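Local coordinates for protein putative cytochrome P450 154A1 (Streptomyces coelicolor, PDB 1ODO) that is a bacterial member of the cytochrome P450 family that holds an iron protoporphyrin IX group and has 4-phenyl-1H-imidazole bound in the pocket beside it, at residues A[161-166]-A[196-201]; A[104-109]-A[154-159]; A[31-36]-A[314-319]. One frame throughout, in Å; residues are numbered along the deposited sequence.

Contact 1 (A[161-166]-A[196-201]); sequences QDRRDG and DQLIAA
Arg163 reaches from the start of helix 161-175 to helix 181-204, where its side chain settles against Gln197, Leu198 and Ala201. The two short segments run nearly antiparallel, 168° between their directions, with axes 11.3 Å apart, and the long side chain of Arg163 spans them. It is extended from CG to NE, which carries the charged group across the gap. There it crosses the Gln197 side chain at about a right angle, the guanidinium and amide planes being 69° apart. NH1 of Arg163 gives a weak hydrogen bond to OE1 of Gln197, 3.4 Å long, with the acceptor lying in the guanidinium plane at its edge. A water also lies at that edge, accepting from Arg163 NH2 at 3.1 Å and donating weakly to the same OE1. Over one face of the group sits the backbone O of Gln197, 3.9 Å above the plane and over its centre, an oxygen already engaged by the N of Ala201 in the helix. The apolar part is modest: Ala201 CB lies 3.7 Å from Arg163 NE, and CD1 of Leu198 approaches the CD of Arg163. Leu198 also packs on Ile240 of helix 229-244. One weak direct bond and a water bridge thus join the two helices, and the Gln197 carbonyl oxygen over the guanidinium face would probably be electrostatically favourable to its positive charge.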
loop_
_atom_site.group_PDB
_atom_site.type_symbol
_atom_site.label_atom_id
_atom_site.label_comp_id
_atom_site.label_asym_id
_atom_site.label_seq_id
_atom_site.Cartn_x
_atom_site.Cartn_y
_atom_site.Cartn_z
ATOM N N GLN A 161 -22.627 4.186 4.613
ATOM C CA GLN A 161 -22.406 3.132 5.593
ATOM C C GLN A 161 -22.837 1.747 5.108
ATOM O O GLN A 161 -22.090 0.779 5.240
ATOM C CB GLN A 161 -23.159 3.452 6.887
ATOM C CG GLN A 161 -22.566 4.581 7.716
ATOM C CD GLN A 161 -21.172 4.260 8.216
ATOM O OE1 GLN A 161 -20.886 3.127 8.603
ATOM N NE2 GLN A 161 -20.299 5.263 8.226
ATOM N N ASP A 162 -24.039 1.658 4.545
ATOM C CA ASP A 162 -24.569 0.389 4.053
ATOM C C ASP A 162 -23.848 -0.202 2.841
ATOM O O ASP A 162 -24.226 -1.266 2.348
ATOM C CB ASP A 162 -26.065 0.535 3.743
ATOM C CG ASP A 162 -26.333 1.389 2.515
ATOM O OD1 ASP A 162 -25.815 2.523 2.440
ATOM O OD2 ASP A 162 -27.075 0.924 1.623
ATOM N N ARG A 163 -22.815 0.481 2.361
ATOM C CA ARG A 163 -22.067 -0.006 1.210
ATOM C C ARG A 163 -20.597 -0.246 1.531
ATOM O O ARG A 163 -19.844 -0.724 0.685
ATOM C CB ARG A 163 -22.174 0.991 0.055
ATOM C CG ARG A 163 -23.558 1.064 -0.564
ATOM C CD ARG A 163 -23.627 2.095 -1.681
ATOM N NE ARG A 163 -24.911 2.033 -2.375
ATOM C CZ ARG A 163 -25.293 1.017 -3.143
ATOM N NH1 ARG A 163 -24.486 -0.023 -3.321
ATOM N NH2 ARG A 163 -26.485 1.030 -3.722
ATOM N N ARG A 164 -20.193 0.064 2.756
ATOM C CA ARG A 164 -18.800 -0.117 3.158
ATOM C C ARG A 164 -18.292 -1.552 3.283
ATOM O O ARG A 164 -17.171 -1.853 2.864
ATOM C CB ARG A 164 -18.544 0.649 4.460
ATOM C CG ARG A 164 -18.741 2.154 4.295
ATOM C CD ARG A 164 -18.351 2.943 5.532
ATOM N NE ARG A 164 -18.514 4.373 5.289
ATOM C CZ ARG A 164 -18.153 5.332 6.137
ATOM N NH1 ARG A 164 -17.596 5.024 7.301
ATOM N NH2 ARG A 164 -18.352 6.604 5.818
ATOM N N ASP A 165 -19.098 -2.442 3.849
ATOM C CA ASP A 165 -18.666 -3.829 3.998
ATOM C C ASP A 165 -18.450 -4.532 2.662
ATOM O O ASP A 165 -17.551 -5.362 2.527
ATOM C CB ASP A 165 -19.677 -4.625 4.831
ATOM C CG ASP A 165 -19.662 -4.237 6.297
ATOM O OD1 ASP A 165 -18.559 -4.154 6.881
ATOM O OD2 ASP A 165 -20.753 -4.023 6.870
ATOM N N GLY A 166 -19.276 -4.191 1.680
ATOM C CA GLY A 166 -19.177 -4.795 0.363
ATOM C C GLY A 166 -17.837 -4.751 -0.353
ATOM O O GLY A 166 -17.554 -5.615 -1.179
ATOM N N ASP A 196 -19.914 0.498 -9.561
ATOM C CA ASP A 196 -20.958 1.108 -10.378
ATOM C C ASP A 196 -22.164 1.452 -9.512
ATOM O O ASP A 196 -22.828 2.463 -9.732
ATOM C CB ASP A 196 -21.389 0.171 -11.509
ATOM C CG ASP A 196 -20.346 0.064 -12.600
ATOM O OD1 ASP A 196 -19.551 1.013 -12.753
ATOM O OD2 ASP A 196 -20.329 -0.957 -13.314
ATOM N N GLN A 197 -22.441 0.601 -8.528
ATOM C CA GLN A 197 -23.564 0.815 -7.623
ATOM C C GLN A 197 -23.309 2.044 -6.761
ATOM O O GLN A 197 -24.225 2.822 -6.477
ATOM C CB GLN A 197 -23.769 -0.417 -6.739
ATOM C CG GLN A 197 -24.442 -1.578 -7.452
ATOM C CD GLN A 197 -24.463 -2.839 -6.612
ATOM O OE1 GLN A 197 -24.536 -2.782 -5.383
ATOM N NE2 GLN A 197 -24.411 -3.989 -7.272
ATOM N N LEU A 198 -22.059 2.211 -6.337
ATOM C CA LEU A 198 -21.692 3.351 -5.512
ATOM C C LEU A 198 -21.893 4.630 -6.317
ATOM O O LEU A 198 -22.447 5.610 -5.817
ATOM C CB LEU A 198 -20.229 3.246 -5.071
ATOM C CG LEU A 198 -19.647 4.469 -4.349
ATOM C CD1 LEU A 198 -20.430 4.742 -3.081
ATOM C CD2 LEU A 198 -18.178 4.222 -4.025
ATOM N N ILE A 199 -21.435 4.609 -7.564
ATOM C CA ILE A 199 -21.552 5.757 -8.457
ATOM C C ILE A 199 -23.016 6.133 -8.655
ATOM O O ILE A 199 -23.377 7.313 -8.620
ATOM C CB ILE A 199 -20.897 5.447 -9.825
ATOM C CG1 ILE A 199 -19.382 5.307 -9.639
ATOM C CG2 ILE A 199 -21.231 6.541 -10.835
ATOM C CD1 ILE A 199 -18.635 4.793 -10.867
ATOM N N ALA A 200 -23.858 5.122 -8.854
ATOM C CA ALA A 200 -25.283 5.352 -9.054
ATOM C C ALA A 200 -25.880 5.999 -7.811
ATOM O O ALA A 200 -26.642 6.961 -7.909
ATOM C CB ALA A 200 -25.990 4.031 -9.354
ATOM N N ALA A 201 -25.516 5.478 -6.643
ATOM C CA ALA A 201 -26.016 6.001 -5.379
ATOM C C ALA A 201 -25.577 7.439 -5.124
ATOM O O ALA A 201 -26.377 8.265 -4.675
ATOM C CB ALA A 201 -25.565 5.110 -4.231
HETATM O O HOH W 1 -27.613 -1.425 -5.286
#

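Contact 2 (A[104-109]-A[154-159]); sequences PAFSAR and GHLMGV
Ala105 and Leu156 face each other with their CA atoms 7.8 Å apart, where a 3-10 turn ahead of helix 108-131 meets the last turn of helix 147-157. Leu156 carries the contact from its side. Its CG stands anti to the backbone N (chi1 -172°), which sends both methyl groups toward the turn. CD1 meets the Phe106 ring at 3.8 Å from CE2 and 3.9 Å from CZ, approaching that outer end of the ring obliquely, while CD2 comes within 4.2 Å of CZ. The two side chains cross at about a right angle. Beside the ring, the CB of Ala105 lies 4.3 Å from CD2 of Leu156, so the branched end of the leucine rests against the alanine and the phenylalanine together. The side-chain contacts are apolar, and the Ala105 carbonyl O also lies 4.2 Å from Leu156 CD1.

In the helical cytochrome P450 fold this cluster lies close to the haem: Phe106 belongs to the haem pocket and touches the porphyrin, its side chain about 4 Å from the group at the nearest atoms. Leu156 thus forms a second shell behind a haem-contacting ring. Leu359 of helix 357-374 packs on both residues, Met239 of helix 229-244 lies against Phe106, and Met114 and Met210 adjoin Leu156.

Ser107 takes the N-cap position of helix 108-131, its OG accepting a hydrogen bond from Arg110 N. Gly158, the first residue to leave helical backbone angles after helix 147-157, has a phi of 77°; past it, Val159 N reaches back to Gly154 O at 2.9 Å, and Gly158 O accepts a hydrogen bond from Lys202 NZ.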
loop_
_atom_site.group_PDB
_atom_site.type_symbol
_atom_site.label_atom_id
_atom_site.label_comp_id
_atom_site.label_asym_id
_atom_site.label_seq_id
_atom_site.Cartn_x
_atom_site.Cartn_y
_atom_site.Cartn_z
ATOM N N PRO A 104 -6.140 17.588 -4.298
ATOM C CA PRO A 104 -6.718 18.521 -3.324
ATOM C C PRO A 104 -7.189 17.901 -2.013
ATOM O O PRO A 104 -6.990 18.476 -0.945
ATOM C CB PRO A 104 -7.861 19.162 -4.105
ATOM C CG PRO A 104 -7.305 19.218 -5.489
ATOM C CD PRO A 104 -6.689 17.840 -5.642
ATOM N N ALA A 105 -7.804 16.726 -2.093
ATOM C CA ALA A 105 -8.297 16.051 -0.902
ATOM C C ALA A 105 -7.184 15.526 -0.001
ATOM O O ALA A 105 -7.448 15.090 1.120
ATOM C CB ALA A 105 -9.227 14.909 -1.299
ATOM N N PHE A 106 -5.945 15.572 -0.482
ATOM C CA PHE A 106 -4.823 15.087 0.311
ATOM C C PHE A 106 -3.740 16.127 0.554
ATOM O O PHE A 106 -2.599 15.784 0.864
ATOM C CB PHE A 106 -4.211 13.850 -0.349
ATOM C CG PHE A 106 -5.179 12.720 -0.511
ATOM C CD1 PHE A 106 -6.070 12.696 -1.577
ATOM C CD2 PHE A 106 -5.231 11.696 0.428
ATOM C CE1 PHE A 106 -6.998 11.671 -1.704
ATOM C CE2 PHE A 106 -6.156 10.666 0.311
ATOM C CZ PHE A 106 -7.042 10.651 -0.755
ATOM N N SER A 107 -4.093 17.399 0.414
ATOM C CA SER A 107 -3.128 18.468 0.629
ATOM C C SER A 107 -2.774 18.502 2.109
ATOM O O SER A 107 -3.455 17.884 2.932
ATOM C CB SER A 107 -3.723 19.814 0.227
ATOM O OG SER A 107 -4.777 20.177 1.100
ATOM N N ALA A 108 -1.714 19.230 2.443
ATOM C CA ALA A 108 -1.269 19.347 3.824
ATOM C C ALA A 108 -2.373 19.959 4.672
ATOM O O ALA A 108 -2.663 19.480 5.769
ATOM C CB ALA A 108 -0.015 20.206 3.899
ATOM N N ARG A 109 -2.988 21.021 4.159
ATOM C CA ARG A 109 -4.063 21.697 4.872
ATOM C C ARG A 109 -5.275 20.789 5.076
ATOM O O ARG A 109 -5.878 20.793 6.149
ATOM C CB ARG A 109 -4.502 22.961 4.121
ATOM C CG ARG A 109 -3.802 24.252 4.548
ATOM C CD ARG A 109 -4.474 25.456 3.887
ATOM N NE ARG A 109 -4.058 26.742 4.447
ATOM C CZ ARG A 109 -2.857 27.289 4.280
ATOM N NH1 ARG A 109 -1.931 26.666 3.564
ATOM N NH2 ARG A 109 -2.585 28.468 4.827
ATOM N N GLY A 154 -13.914 6.060 4.030
ATOM C CA GLY A 154 -15.353 6.158 3.851
ATOM C C GLY A 154 -15.816 7.591 4.040
ATOM O O GLY A 154 -16.678 8.085 3.310
ATOM N N HIS A 155 -15.234 8.259 5.030
ATOM C CA HIS A 155 -15.569 9.643 5.334
ATOM C C HIS A 155 -15.069 10.570 4.232
ATOM O O HIS A 155 -15.793 11.445 3.763
ATOM C CB HIS A 155 -14.952 10.029 6.685
ATOM C CG HIS A 155 -15.004 11.494 6.984
ATOM N ND1 HIS A 155 -14.004 12.365 6.610
ATOM C CD2 HIS A 155 -15.935 12.241 7.621
ATOM C CE1 HIS A 155 -14.316 13.586 7.007
ATOM N NE2 HIS A 155 -15.483 13.539 7.623
ATOM N N LEU A 156 -13.831 10.356 3.803
ATOM C CA LEU A 156 -13.230 11.170 2.757
ATOM C C LEU A 156 -13.891 10.978 1.391
ATOM O O LEU A 156 -14.184 11.951 0.694
ATOM C CB LEU A 156 -11.734 10.855 2.670
ATOM C CG LEU A 156 -10.835 11.708 1.772
ATOM C CD1 LEU A 156 -9.384 11.501 2.191
ATOM C CD2 LEU A 156 -11.034 11.334 0.313
ATOM N N MET A 157 -14.121 9.728 1.003
ATOM C CA MET A 157 -14.745 9.448 -0.287
ATOM C C MET A 157 -16.269 9.549 -0.245
ATOM O O MET A 157 -16.918 9.635 -1.286
ATOM C CB MET A 157 -14.342 8.054 -0.783
ATOM C CG MET A 157 -12.850 7.880 -1.066
ATOM S SD MET A 157 -12.196 9.023 -2.310
ATOM C CE MET A 157 -12.898 8.338 -3.824
ATOM N N GLY A 158 -16.834 9.533 0.957
ATOM C CA GLY A 158 -18.277 9.625 1.094
ATOM C C GLY A 158 -18.994 8.328 0.766
ATOM O O GLY A 158 -20.023 8.329 0.082
ATOM N N VAL A 159 -18.449 7.218 1.251
ATOM C CA VAL A 159 -19.046 5.910 1.005
ATOM C C VAL A 159 -20.168 5.668 2.012
ATOM O O VAL A 159 -19.938 5.657 3.222
ATOM C CB VAL A 159 -17.998 4.780 1.148
ATOM C CG1 VAL A 159 -18.642 3.429 0.843
ATOM C CG2 VAL A 159 -16.833 5.036 0.213
#

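Contact 3 (A[31-36]-A[314-319]); sequences TWVDVL and PILASY. With HEM (protoporphyrin IX containing Fe), chain B.
Val35 and Leu316 meet within the mixed beta sheet of the cytochrome P450 fold, on strands 30-35 and 314-317, which are separated in the sheet by strand 38-43. The short segments are turned 89° to one another and their axes approach to 8.8 Å, consistent with a strongly twisted sheet.

What joins them is apolar side-chain packing. Leu316 CD2 touches CG2 of Val35 at 3.7 Å and lies 4.3 Å from CG2 of Val33, so a single methyl group serves two valines that point to the same side of their strand. With chi1 at -178°, Leu316 turns its branched end away from its own amide nitrogen and toward the valines, and the CG2 of Val35 lies anti to the carbonyl carbon; these settings bring the two methyls together. Farther along, the indole of Trp32 reaches Pro314 obliquely, with CH2 4.4 Å from CD of the proline. Trp32 also packs edge-to-face with Trp41, and Ala40 of the intervening strand lies against Pro314.

At the end of 314-319, where the chain passes from strand into helix 319-322, polar interactions appear. Ser318 OG is hydrogen-bonded to Ser42 OG and His291 ND1. Next to it, Tyr319 belongs to the haem pocket, and CB of Ala317 sits 3.5 Å above one face of its ring, offset toward the rim. His95, Arg99, Arg295 and His352 hydrogen-bond to the haem. The tyrosine OH donates a short hydrogen bond to a haem propionate, 2.5 Å from OH of Tyr319 to O1D, which lies at the ring edge and in its plane.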
loop_
_atom_site.group_PDB
_atom_site.type_symbol
_atom_site.label_atom_id
_atom_site.label_comp_id
_atom_site.label_asym_id
_atom_site.label_seq_id
_atom_site.Cartn_x
_atom_site.Cartn_y
_atom_site.Cartn_z
ATOM N N THR A 31 17.485 -7.648 -11.247
ATOM C CA THR A 31 17.400 -9.060 -11.593
ATOM C C THR A 31 16.144 -9.330 -12.413
ATOM O O THR A 31 15.077 -8.783 -12.128
ATOM C CB THR A 31 17.329 -9.962 -10.333
ATOM O OG1 THR A 31 18.502 -9.782 -9.533
ATOM C CG2 THR A 31 17.224 -11.428 -10.742
ATOM N N TRP A 32 16.282 -10.173 -13.431
ATOM C CA TRP A 32 15.168 -10.537 -14.302
ATOM C C TRP A 32 14.362 -11.557 -13.492
ATOM O O TRP A 32 14.882 -12.609 -13.116
ATOM C CB TRP A 32 15.718 -11.165 -15.591
ATOM C CG TRP A 32 14.715 -11.431 -16.688
ATOM C CD1 TRP A 32 14.434 -12.639 -17.262
ATOM C CD2 TRP A 32 13.928 -10.461 -17.394
ATOM N NE1 TRP A 32 13.529 -12.483 -18.286
ATOM C CE2 TRP A 32 13.201 -11.157 -18.390
ATOM C CE3 TRP A 32 13.767 -9.073 -17.286
ATOM C CZ2 TRP A 32 12.327 -10.509 -19.271
ATOM C CZ3 TRP A 32 12.897 -8.430 -18.164
ATOM C CH2 TRP A 32 12.190 -9.151 -19.143
ATOM N N VAL A 33 13.104 -11.238 -13.202
ATOM C CA VAL A 33 12.259 -12.141 -12.428
ATOM C C VAL A 33 10.941 -12.463 -13.122
ATOM O O VAL A 33 10.599 -11.877 -14.152
ATOM C CB VAL A 33 11.919 -11.539 -11.035
ATOM C CG1 VAL A 33 13.199 -11.213 -10.264
ATOM C CG2 VAL A 33 11.070 -10.276 -11.209
ATOM N N ASP A 34 10.207 -13.406 -12.544
ATOM C CA ASP A 34 8.923 -13.811 -13.085
ATOM C C ASP A 34 7.864 -13.461 -12.046
ATOM O O ASP A 34 7.955 -13.878 -10.890
ATOM C CB ASP A 34 8.897 -15.316 -13.357
ATOM C CG ASP A 34 7.543 -15.794 -13.836
ATOM O OD1 ASP A 34 7.421 -16.147 -15.027
ATOM O OD2 ASP A 34 6.596 -15.802 -13.019
ATOM N N VAL A 35 6.875 -12.677 -12.458
ATOM C CA VAL A 35 5.794 -12.267 -11.566
ATOM C C VAL A 35 4.509 -12.856 -12.136
ATOM O O VAL A 35 3.890 -12.279 -13.029
ATOM C CB VAL A 35 5.674 -10.727 -11.502
ATOM C CG1 VAL A 35 4.562 -10.320 -10.535
ATOM C CG2 VAL A 35 7.000 -10.128 -11.069
ATOM N N LEU A 36 4.131 -14.025 -11.629
ATOM C CA LEU A 36 2.928 -14.714 -12.076
ATOM C C LEU A 36 2.863 -14.892 -13.596
ATOM O O LEU A 36 1.815 -14.694 -14.214
ATOM C CB LEU A 36 1.676 -13.986 -11.566
ATOM C CG LEU A 36 1.307 -14.284 -10.104
ATOM C CD1 LEU A 36 2.329 -13.662 -9.158
ATOM C CD2 LEU A 36 -0.082 -13.738 -9.806
ATOM N N PRO A 314 9.411 -4.738 -19.057
ATOM C CA PRO A 314 8.849 -4.283 -17.779
ATOM C C PRO A 314 9.875 -4.065 -16.680
ATOM O O PRO A 314 10.947 -4.672 -16.675
ATOM C CB PRO A 314 7.856 -5.393 -17.407
ATOM C CG PRO A 314 7.612 -6.120 -18.704
ATOM C CD PRO A 314 8.967 -6.109 -19.345
ATOM N N ILE A 315 9.505 -3.206 -15.733
ATOM C CA ILE A 315 10.351 -2.862 -14.597
ATOM C C ILE A 315 9.513 -2.964 -13.329
ATOM O O ILE A 315 8.482 -2.303 -13.205
ATOM C CB ILE A 315 10.881 -1.425 -14.730
ATOM C CG1 ILE A 315 11.778 -1.322 -15.963
ATOM C CG2 ILE A 315 11.625 -1.015 -13.456
ATOM C CD1 ILE A 315 12.162 0.101 -16.332
ATOM N N LEU A 316 9.958 -3.797 -12.397
ATOM C CA LEU A 316 9.257 -3.997 -11.132
ATOM C C LEU A 316 10.015 -3.351 -9.973
ATOM O O LEU A 316 11.109 -3.782 -9.628
ATOM C CB LEU A 316 9.107 -5.496 -10.856
ATOM C CG LEU A 316 8.355 -5.893 -9.583
ATOM C CD1 LEU A 316 6.852 -5.703 -9.788
ATOM C CD2 LEU A 316 8.670 -7.348 -9.252
ATOM N N ALA A 317 9.434 -2.321 -9.372
ATOM C CA ALA A 317 10.087 -1.647 -8.255
ATOM C C ALA A 317 9.936 -2.523 -7.016
ATOM O O ALA A 317 8.820 -2.758 -6.551
ATOM C CB ALA A 317 9.451 -0.279 -8.020
ATOM N N SER A 318 11.057 -3.019 -6.497
ATOM C CA SER A 318 11.051 -3.875 -5.309
ATOM C C SER A 318 11.464 -3.043 -4.095
ATOM O O SER A 318 12.594 -3.119 -3.609
ATOM C CB SER A 318 12.002 -5.057 -5.525
ATOM O OG SER A 318 11.510 -5.899 -6.560
ATOM N N TYR A 319 10.509 -2.251 -3.615
ATOM C CA TYR A 319 10.686 -1.360 -2.474
ATOM C C TYR A 319 11.145 -1.939 -1.146
ATOM O O TYR A 319 12.025 -1.369 -0.493
ATOM C CB TYR A 319 9.387 -0.583 -2.263
ATOM C CG TYR A 319 9.040 0.321 -3.422
ATOM C CD1 TYR A 319 7.720 0.470 -3.843
ATOM C CD2 TYR A 319 10.027 1.059 -4.075
ATOM C CE1 TYR A 319 7.390 1.336 -4.886
ATOM C CE2 TYR A 319 9.708 1.930 -5.118
ATOM C CZ TYR A 319 8.386 2.062 -5.514
ATOM O OH TYR A 319 8.062 2.924 -6.538
HETATM C CHA HEM B . 0.446 5.069 -4.992
HETATM C CHB HEM B . -3.408 6.570 -2.526
HETATM C CHC HEM B . -1.712 4.418 1.449
HETATM C CHD HEM B . 2.115 2.909 -1.032
HETATM C C1A HEM B . -0.743 5.687 -4.689
HETATM C C2A HEM B . -1.577 6.452 -5.610
HETATM C C3A HEM B . -2.653 6.865 -4.926
HETATM C C4A HEM B . -2.526 6.382 -3.558
HETATM C CMA HEM B . -3.838 7.698 -5.447
HETATM C CAA HEM B . -1.233 6.701 -7.094
HETATM C CBA HEM B . -0.284 7.905 -7.239
HETATM C CGA HEM B . 0.140 8.240 -8.668
HETATM O O1A HEM B . 0.307 7.239 -9.451
HETATM O O2A HEM B . 0.300 9.422 -8.969
HETATM C C1B HEM B . -3.295 6.115 -1.239
HETATM C C2B HEM B . -4.280 6.348 -0.198
HETATM C C3B HEM B . -3.807 5.743 0.929
HETATM C C4B HEM B . -2.538 5.137 0.596
HETATM C CMB HEM B . -5.594 7.135 -0.390
HETATM C CAB HEM B . -4.446 5.670 2.330
HETATM C CBB HEM B . -4.571 7.027 3.043
HETATM C C1C HEM B . -0.505 3.822 1.114
HETATM C C2C HEM B . 0.328 3.058 2.056
HETATM C C3C HEM B . 1.403 2.628 1.358
HETATM C C4C HEM B . 1.248 3.122 0.005
HETATM C CMC HEM B . -0.052 2.835 3.553
HETATM C CAC HEM B . 2.620 1.769 1.792
HETATM C CBC HEM B . 3.316 2.160 3.102
HETATM C C1D HEM B . 2.008 3.350 -2.322
HETATM C C2D HEM B . 2.948 3.081 -3.385
HETATM C C3D HEM B . 2.477 3.679 -4.504
HETATM C C4D HEM B . 1.244 4.338 -4.136
HETATM C CMD HEM B . 4.231 2.242 -3.225
HETATM C CAD HEM B . 3.124 3.630 -5.897
HETATM C CBD HEM B . 4.431 4.402 -6.111
HETATM C CGD HEM B . 4.873 4.127 -7.532
HETATM O O1D HEM B . 5.867 3.415 -7.719
HETATM O O2D HEM B . 4.160 4.613 -8.441
HETATM N NA HEM B . -1.342 5.670 -3.451
HETATM N NB HEM B . -2.240 5.364 -0.730
HETATM N NC HEM B . 0.083 3.850 -0.127
HETATM N ND HEM B . 0.952 4.124 -2.796
HETATM FE FE HEM B . -0.617 4.758 -1.781
#

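Near the N terminus the chain forms strand 30-35, whose partner in contact 3 arrives only at 314-319, closing a long loop that spans most of the fold. Both other contacts are nested inside it. Contact 2 comes first, closing when helix 147-157 returns to the turn before helix 108-131; contact 1 then follows in series, as helix 181-204 comes back against the start of helix 161-175. These two adjoin, with their centres 17 Å apart, and are linked by a probable hydrogen bond between Arg164 NE and Val159 O. Contact 3 joins strands of the mixed sheet, contact 1 joins two helices and contact 2 joins a helix to a turn; contact 2 lies across the chain's centre from contact 3.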